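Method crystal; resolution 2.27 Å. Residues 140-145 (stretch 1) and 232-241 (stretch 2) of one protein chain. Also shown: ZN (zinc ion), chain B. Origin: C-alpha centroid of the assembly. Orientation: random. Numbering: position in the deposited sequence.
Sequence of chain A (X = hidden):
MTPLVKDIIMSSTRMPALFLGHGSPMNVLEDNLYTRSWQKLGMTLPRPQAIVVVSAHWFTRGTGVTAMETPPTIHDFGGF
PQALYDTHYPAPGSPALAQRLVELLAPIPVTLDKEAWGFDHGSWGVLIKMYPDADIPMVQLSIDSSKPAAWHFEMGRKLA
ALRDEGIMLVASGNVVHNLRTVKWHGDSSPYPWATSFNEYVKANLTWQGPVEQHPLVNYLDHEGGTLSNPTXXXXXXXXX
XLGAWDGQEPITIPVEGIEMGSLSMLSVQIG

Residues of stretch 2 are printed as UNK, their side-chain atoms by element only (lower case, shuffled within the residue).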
# COMPACT_ATOMS: atom_id res chain seq x y z
N GLN A 140 0.82 -7.31 15.84
CA GLN A 140 1.78 -7.12 14.73
C GLN A 140 3.23 -6.98 15.24
O GLN A 140 3.50 -6.27 16.21
CB GLN A 140 1.39 -5.91 13.91
CG GLN A 140 -0.03 -5.98 13.34
CD GLN A 140 -0.56 -4.63 13.00
OE1 GLN A 140 -0.61 -3.75 13.86
NE2 GLN A 140 -0.93 -4.44 11.75
N LEU A 141 4.14 -7.71 14.60
CA LEU A 141 5.56 -7.65 14.86
C LEU A 141 6.31 -7.14 13.60
O LEU A 141 6.01 -7.59 12.48
CB LEU A 141 6.09 -9.04 15.24
CG LEU A 141 7.61 -9.15 15.50
CD1 LEU A 141 8.03 -8.37 16.78
CD2 LEU A 141 7.98 -10.61 15.59
N SER A 142 7.26 -6.23 13.78
CA SER A 142 7.96 -5.62 12.66
C SER A 142 9.34 -6.27 12.49
O SER A 142 9.85 -6.96 13.40
CB SER A 142 8.06 -4.10 12.82
OG SER A 142 9.09 -3.77 13.72
N ILE A 143 9.94 -6.07 11.32
CA ILE A 143 11.21 -6.73 10.98
C ILE A 143 12.30 -5.68 11.12
O ILE A 143 12.22 -4.64 10.53
CB ILE A 143 11.16 -7.32 9.50
CG1 ILE A 143 10.19 -8.52 9.43
CG2 ILE A 143 12.55 -7.75 8.99
CD1 ILE A 143 9.52 -8.67 8.06
N ASP A 144 13.31 -5.95 11.92
CA ASP A 144 14.42 -4.99 12.08
C ASP A 144 15.34 -4.93 10.83
O ASP A 144 16.14 -5.85 10.61
CB ASP A 144 15.27 -5.39 13.31
CG ASP A 144 16.27 -4.29 13.74
OD1 ASP A 144 16.54 -3.31 13.01
OD2 ASP A 144 16.79 -4.41 14.87
N SER A 145 15.19 -3.86 10.04
CA SER A 145 16.08 -3.45 8.91
C SER A 145 17.58 -3.66 9.12
O SER A 145 18.29 -4.12 8.22
CB SER A 145 16.00 -1.93 8.72
OG SER A 145 15.00 -1.56 7.85
N UNK A 232 16.00 -6.97 1.37
CA UNK A 232 15.63 -8.22 1.99
C UNK A 232 14.17 -8.43 2.46
O UNK A 232 13.85 -9.57 2.73
c UNK A 232 17.54 -7.17 3.05
c UNK A 232 16.60 -8.31 3.19
c UNK A 232 16.79 -6.14 2.30
N UNK A 233 13.32 -7.41 2.51
CA UNK A 233 12.09 -7.42 3.37
C UNK A 233 11.06 -8.50 3.03
O UNK A 233 10.48 -9.10 3.92
c UNK A 233 10.58 -5.64 2.22
o UNK A 233 10.98 -5.71 -0.17
c UNK A 233 11.42 -5.38 0.96
c UNK A 233 11.42 -6.04 3.45
o UNK A 233 12.53 -4.83 1.13
N UNK A 234 10.86 -8.78 1.74
CA UNK A 234 9.87 -9.81 1.34
C UNK A 234 10.30 -11.24 1.50
O UNK A 234 9.47 -12.16 1.52
c UNK A 234 6.86 -8.84 -0.33
n UNK A 234 6.24 -7.61 -0.42
n UNK A 234 8.33 -7.26 -0.16
c UNK A 234 7.16 -6.67 -0.32
c UNK A 234 8.17 -8.62 -0.12
c UNK A 234 9.33 -9.57 -0.06
N UNK A 235 11.61 -11.42 1.66
CA UNK A 235 12.17 -12.72 1.94
C UNK A 235 12.35 -13.09 3.45
O UNK A 235 12.13 -14.25 3.87
c UNK A 235 13.53 -12.77 1.28
c UNK A 235 15.23 -14.19 2.48
c UNK A 235 15.89 -15.42 2.68
c UNK A 235 15.54 -16.52 1.88
c UNK A 235 14.57 -16.39 0.89
o UNK A 235 16.17 -17.77 2.03
c UNK A 235 14.23 -14.06 1.49
c UNK A 235 13.91 -15.16 0.71
N UNK A 236 12.80 -12.11 4.23
CA UNK A 236 13.11 -12.28 5.66
C UNK A 236 12.01 -12.95 6.51
O UNK A 236 12.35 -13.70 7.43
c UNK A 236 16.04 -11.38 6.33
c UNK A 236 14.91 -10.38 5.95
c UNK A 236 13.51 -10.93 6.31
c UNK A 236 15.20 -8.96 6.56
N UNK A 237 10.71 -12.71 6.20
CA UNK A 237 9.63 -13.30 6.95
C UNK A 237 9.64 -14.81 7.00
O UNK A 237 9.19 -15.37 8.01
c UNK A 237 8.37 -12.77 6.23
c UNK A 237 8.78 -11.52 5.66
c UNK A 237 10.17 -11.78 5.17
N UNK A 238 10.13 -15.46 5.95
CA UNK A 238 10.27 -16.90 5.94
C UNK A 238 11.22 -17.39 7.02
O UNK A 238 11.04 -18.47 7.56
c UNK A 238 11.71 -19.21 3.02
c UNK A 238 9.99 -19.73 4.73
c UNK A 238 10.78 -17.37 4.54
c UNK A 238 11.15 -18.86 4.41
N UNK A 239 12.26 -16.62 7.30
CA UNK A 239 13.24 -16.99 8.29
C UNK A 239 12.63 -17.00 9.69
O UNK A 239 13.01 -17.81 10.51
c UNK A 239 16.49 -15.37 6.88
c UNK A 239 15.43 -17.63 6.38
c UNK A 239 14.44 -16.05 8.20
c UNK A 239 15.18 -16.15 6.84
N UNK A 240 11.67 -16.09 9.95
CA UNK A 240 10.91 -16.08 11.19
C UNK A 240 10.21 -17.42 11.36
O UNK A 240 10.26 -18.02 12.44
o UNK A 240 12.57 -9.94 12.30
c UNK A 240 11.37 -12.95 10.50
c UNK A 240 10.61 -13.58 11.50
c UNK A 240 10.53 -12.97 12.77
c UNK A 240 12.02 -11.72 10.75
c UNK A 240 11.18 -11.75 13.02
c UNK A 240 9.92 -14.90 11.23
c UNK A 240 11.93 -11.13 12.01
N UNK A 241 9.60 -17.91 10.29
CA UNK A 241 8.94 -19.22 10.28
C UNK A 241 9.96 -20.35 10.38
O UNK A 241 9.85 -21.21 11.26
c UNK A 241 8.05 -19.39 9.03
c UNK A 241 7.57 -20.82 8.92
c UNK A 241 6.88 -18.41 9.06
ZN ZN B . 4.30 -7.34 -0.72
O HOH W 1 12.41 -7.54 14.25

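Position 232 has three side-chain carbons that close a ring onto the backbone nitrogen, so it is Pro232. It does not touch stretch 1. A proline has no N-H to give, but its carbonyl O still accepts, here from the backbone N of both 235 and 236.

Position 233 carries three carbons, the third bearing two oxygens. Its CB points sideways and the end of its side chain leads away from the strand, so that its backbone O, 4.3 Å from Ile143 CD1, makes the nearest approach; it is Glu233. A carboxylate suits the place because it can accept a hydrogen bond from the next side chain.

At 234 one carbon leads to a five-membered ring of three carbons and two nitrogens, which is His234. Its CB points away from stretch 1, and the two nitrogens have separate tasks: NE2 binds the zinc ion ZN at 2.0 Å, while ND1 donates to Glu233 OE2 at 3.1 Å, an almost straight bond that leaves NE2 free for the metal.

Position 235 is a six-carbon ring on one carbon, bearing an oxygen: Tyr235. It lies out of reach of the strand, a buried ring whose hydroxyl is satisfied elsewhere in the structure.

Position 236 has four carbons, forked at the second. Its CB points toward the strand, and a terminal carbon packs closely on Ile143 CG2; it is Leu236. The distance from Leu236 CD1 to Ile143 CG2 is 3.8 Å, a good use of a branched apolar chain.

Position 237 again closes three carbons onto its own nitrogen, and a ring carbon packs on Ile143 CD1; this is Pro237. Its compact apolar ring suits an apolar neighbour, with Pro237 CG 3.8 Å from Ile143 CD1.

Positions 238 and 239 each have four carbons forked at the second, and are Leu238 and Leu239. Both are buried yet out of reach of stretch 1, as apolar side chains can be when they pack against other parts of a fold.

Position 240 has one carbon, then a six-carbon ring bearing one oxygen. Its CB points toward the strand, and its ring meets Ile143 and Leu141 obliquely: Tyr240. CE1 lies 3.9 Å from Ile143 CG1, and CE2 4.3 Å from Leu141 CD2. Tyrosine joins an apolar ring to a hydroxyl that meets the strand backbone through water 1.

Position 241, one carbon carrying two more, is Val241, a compact apolar side chain fit for a buried site without contact to the strand.

The contact centres on Ile143, which packs against Leu236, Pro237 and Tyr240. No direct hydrogen bond joins the stretches; instead water 1 donates to Ser142 O at 2.8 Å, accepts from Asp144 N at 3.0 Å and bonds Tyr240 OH at 3.1 Å, linking strand backbone to helix through a single solvent molecule beside the apolar packing.

Stretch 2 (232-241) PEHYLPLLYV
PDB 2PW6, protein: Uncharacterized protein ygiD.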